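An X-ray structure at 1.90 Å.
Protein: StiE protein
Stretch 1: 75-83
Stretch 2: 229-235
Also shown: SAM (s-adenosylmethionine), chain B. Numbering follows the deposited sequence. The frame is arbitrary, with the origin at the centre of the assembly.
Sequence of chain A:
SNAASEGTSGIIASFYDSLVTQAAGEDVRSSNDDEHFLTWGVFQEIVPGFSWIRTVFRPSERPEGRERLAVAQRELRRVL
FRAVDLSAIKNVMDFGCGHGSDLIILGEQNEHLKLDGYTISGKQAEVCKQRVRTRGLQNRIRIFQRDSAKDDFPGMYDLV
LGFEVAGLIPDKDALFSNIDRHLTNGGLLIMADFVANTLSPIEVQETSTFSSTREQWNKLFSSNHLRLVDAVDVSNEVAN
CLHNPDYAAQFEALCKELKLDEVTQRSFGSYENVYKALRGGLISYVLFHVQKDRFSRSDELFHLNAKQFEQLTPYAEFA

Stretch 1, residues 75-83: ELRRVLFRA
Stretch 2 (229-235) VDAVDVS

Residues 75-80 form the tail of an α-helix that begins earlier in the chain, with phi between -72° and -54° and psi between -45° and -40°. V79 N donates to E75 O at 3.1 Å, L80 N to L76 O at 3.0 Å and F81 N to R77 O at 3.0 Å. F81, at -96/13, is the first residue to leave helical torsions, and R82 N then turns back to V79 O at 3.1 Å. Residues 229-233 close a strand, extended from D230 (-167/175) to D233 (-96/109); V234 (-107/22) is the N-cap position of the next helix, which S235 (-51/-44) enters.

The register sets the two segments running in opposite senses: L76 CA lies 8.4 Å from V234 CA, and V79 CA lies 7.9 Å from V232 CA, so the helix advances as the strand recedes. Such spacing leaves room for side chains between the backbones, and no main-chain hydrogen bond links them. The summed buried surface is 256 Å².

Apolar packing occupies two levels. V79 (chi1 t) and V232 (chi1 t) both direct CA-to-CB toward the other stretch, bringing V79 CG1 to 4.0 Å from V232 CG1. One helical turn earlier, L76 (chi1 t, chi2 84°) starts sideways, but its end comes nearer and places CD1 4.2 Å from CG2 of V234 (chi1 m). D230, V232 and V234 all direct CA-to-CB toward stretch 1. A231 CB points away, although A231 CA still lies 3.7 Å from R82 NH2.

The charged contact lies three residues after V79, at R82. R82 (chi1 61°, chi2 -164°, chi3 177°, chi4 -83°) reaches D230 (chi1 77°, chi2 -37°). R82 NH2 donates to D230 OD1 at 3.0 Å with an N-H...O angle of 138°, forming a salt bridge; R82 NE adds a weak hydrogen bond to D230 OD2 at 3.4 Å and 159°. D230 OD1 sits oblique to the guanidinium. V232 CG2 lies over one guanidinium face, 3.7 Å from R82 NE, so a methyl covers the flat group while its N-H bonds serve polar acceptors. R82 NH1 also donates to V79 O at 2.8 Å and 162°, tying the arginine's side chain back to the backbone three residues earlier.

Within each stretch, R78 NE meets E75 OE1 at 2.8 Å and R78 NH2 meets E75 OE2 at 3.0 Å, a bidentate salt bridge. D233 OD1 accepts from S235 N at 2.9 Å and from S235 OG at 2.5 Å. R77 faces the ligand instead: its NH2 lies 2.9 Å from SAM O, at the guanidinium edge.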

# COMPACT_ATOMS: atom_id res chain seq x y z
N GLU A 75 3.50 11.80 -3.40
CA GLU A 75 2.23 12.08 -4.05
C GLU A 75 1.25 10.91 -3.90
O GLU A 75 0.05 11.11 -3.69
CB GLU A 75 2.47 12.40 -5.52
CG GLU A 75 1.21 12.50 -6.37
CD GLU A 75 0.33 13.69 -6.03
OE1 GLU A 75 0.72 14.52 -5.18
OE2 GLU A 75 -0.76 13.80 -6.64
N LEU A 76 1.75 9.67 -4.02
CA LEU A 76 0.90 8.52 -3.74
C LEU A 76 0.32 8.61 -2.33
O LEU A 76 -0.88 8.40 -2.12
CB LEU A 76 1.70 7.23 -3.91
CG LEU A 76 0.95 5.93 -3.61
CD1 LEU A 76 0.16 5.49 -4.83
CD2 LEU A 76 1.94 4.86 -3.22
N ARG A 77 1.17 8.96 -1.36
CA ARG A 77 0.73 9.11 0.03
C ARG A 77 -0.29 10.24 0.18
O ARG A 77 -1.25 10.12 0.95
CB ARG A 77 1.93 9.37 0.93
CG ARG A 77 2.40 8.18 1.73
CD ARG A 77 3.20 7.25 0.88
NE ARG A 77 3.58 6.03 1.60
CZ ARG A 77 4.26 5.04 1.04
NH1 ARG A 77 4.63 5.13 -0.23
NH2 ARG A 77 4.57 3.96 1.74
N ARG A 78 -0.05 11.38 -0.49
CA ARG A 78 -0.98 12.50 -0.41
C ARG A 78 -2.39 12.07 -0.80
O ARG A 78 -3.36 12.36 -0.10
CB ARG A 78 -0.50 13.66 -1.29
CG ARG A 78 -1.28 14.98 -1.08
CD ARG A 78 -0.80 16.08 -2.03
NE ARG A 78 -1.12 15.76 -3.42
CZ ARG A 78 -2.22 16.18 -4.05
NH1 ARG A 78 -3.09 16.96 -3.41
NH2 ARG A 78 -2.44 15.83 -5.31
N VAL A 79 -2.50 11.28 -1.87
CA VAL A 79 -3.82 10.82 -2.32
C VAL A 79 -4.39 9.77 -1.36
O VAL A 79 -5.58 9.80 -1.04
CB VAL A 79 -3.74 10.30 -3.76
CG1 VAL A 79 -5.13 9.86 -4.23
CG2 VAL A 79 -3.16 11.37 -4.68
N LEU A 80 -3.54 8.84 -0.90
CA LEU A 80 -3.98 7.84 0.08
C LEU A 80 -4.61 8.46 1.32
O LEU A 80 -5.56 7.92 1.88
CB LEU A 80 -2.80 6.96 0.50
CG LEU A 80 -2.51 5.77 -0.41
CD1 LEU A 80 -1.06 5.30 -0.25
CD2 LEU A 80 -3.48 4.66 -0.04
N PHE A 81 -4.04 9.57 1.80
CA PHE A 81 -4.50 10.21 3.03
C PHE A 81 -5.48 11.34 2.77
O PHE A 81 -5.74 12.13 3.67
CB PHE A 81 -3.30 10.76 3.81
CG PHE A 81 -2.54 9.72 4.59
CD1 PHE A 81 -2.85 9.47 5.92
CD2 PHE A 81 -1.49 9.03 4.01
CE1 PHE A 81 -2.13 8.53 6.65
CE2 PHE A 81 -0.76 8.10 4.72
CZ PHE A 81 -1.08 7.84 6.04
N ARG A 82 -6.02 11.44 1.54
CA ARG A 82 -6.79 12.61 1.13
C ARG A 82 -7.91 12.98 2.10
O ARG A 82 -8.25 14.16 2.25
CB ARG A 82 -7.38 12.38 -0.27
CG ARG A 82 -8.36 11.18 -0.32
CD ARG A 82 -8.58 10.76 -1.79
NE ARG A 82 -9.44 9.58 -1.89
CZ ARG A 82 -9.01 8.32 -1.75
NH1 ARG A 82 -7.73 8.07 -1.51
NH2 ARG A 82 -9.87 7.32 -1.86
N ALA A 83 -8.53 11.99 2.72
CA ALA A 83 -9.72 12.25 3.51
C ALA A 83 -9.46 12.23 5.01
O ALA A 83 -10.38 12.52 5.78
CB ALA A 83 -10.81 11.23 3.17
N VAL A 229 -15.76 4.03 1.28
CA VAL A 229 -16.24 5.41 1.13
C VAL A 229 -15.90 5.96 -0.25
O VAL A 229 -16.76 6.55 -0.91
CB VAL A 229 -15.65 6.30 2.25
CG1 VAL A 229 -16.01 7.80 2.00
CG2 VAL A 229 -16.15 5.84 3.61
N ASP A 230 -14.65 5.79 -0.71
CA ASP A 230 -14.34 6.06 -2.11
C ASP A 230 -12.97 5.47 -2.43
O ASP A 230 -12.26 4.97 -1.55
CB ASP A 230 -14.38 7.55 -2.46
CG ASP A 230 -13.16 8.29 -1.99
OD1 ASP A 230 -12.66 7.96 -0.90
OD2 ASP A 230 -12.71 9.20 -2.71
N ALA A 231 -12.61 5.55 -3.71
CA ALA A 231 -11.43 4.88 -4.22
C ALA A 231 -10.90 5.66 -5.42
O ALA A 231 -11.69 6.08 -6.27
CB ALA A 231 -11.76 3.43 -4.61
N VAL A 232 -9.59 5.90 -5.44
CA VAL A 232 -8.93 6.58 -6.55
C VAL A 232 -8.08 5.55 -7.31
O VAL A 232 -7.30 4.80 -6.70
CB VAL A 232 -8.08 7.76 -6.06
CG1 VAL A 232 -7.26 8.36 -7.21
CG2 VAL A 232 -8.99 8.86 -5.45
N ASP A 233 -8.22 5.54 -8.63
CA ASP A 233 -7.50 4.63 -9.51
C ASP A 233 -6.27 5.36 -10.04
O ASP A 233 -6.39 6.29 -10.84
CB ASP A 233 -8.42 4.17 -10.63
CG ASP A 233 -7.78 3.15 -11.55
OD1 ASP A 233 -6.60 2.83 -11.39
OD2 ASP A 233 -8.49 2.67 -12.45
N VAL A 234 -5.09 4.96 -9.57
CA VAL A 234 -3.85 5.56 -10.03
C VAL A 234 -3.08 4.61 -10.96
O VAL A 234 -1.87 4.75 -11.12
CB VAL A 234 -2.98 6.02 -8.85
CG1 VAL A 234 -3.69 7.11 -8.04
CG2 VAL A 234 -2.63 4.84 -7.95
N SER A 235 -3.78 3.64 -11.57
CA SER A 235 -3.14 2.69 -12.48
C SER A 235 -2.32 3.40 -13.55
O SER A 235 -1.18 2.99 -13.86
CB SER A 235 -4.20 1.81 -13.16
OG SER A 235 -4.95 1.07 -12.21
N SAM B . 3.69 -0.60 3.82
CA SAM B . 5.14 -0.51 3.65
C SAM B . 5.49 0.56 2.62
O SAM B . 4.60 1.02 1.91
OXT SAM B . 6.64 0.99 2.49
CB SAM B . 5.70 -1.85 3.22
CG SAM B . 4.99 -2.49 2.04
SD SAM B . 5.88 -3.98 1.50
CE SAM B . 5.50 -3.98 -0.27
C5' SAM B . 4.89 -5.31 2.22
C4' SAM B . 5.03 -5.40 3.74
O4' SAM B . 4.04 -6.24 4.33
C3' SAM B . 6.36 -5.93 4.24
O3' SAM B . 6.76 -5.06 5.28
C2' SAM B . 6.04 -7.30 4.84
O2' SAM B . 6.87 -7.67 5.93
C1' SAM B . 4.62 -7.05 5.33
N9 SAM B . 3.79 -8.26 5.52
C8 SAM B . 3.50 -9.22 4.58
N7 SAM B . 2.67 -10.14 5.14
C5 SAM B . 2.43 -9.79 6.42
C6 SAM B . 1.67 -10.37 7.43
N6 SAM B . 1.00 -11.50 7.22
N1 SAM B . 1.61 -9.76 8.67
C2 SAM B . 2.28 -8.59 8.92
N3 SAM B . 3.03 -8.03 7.91
C4 SAM B . 3.12 -8.61 6.68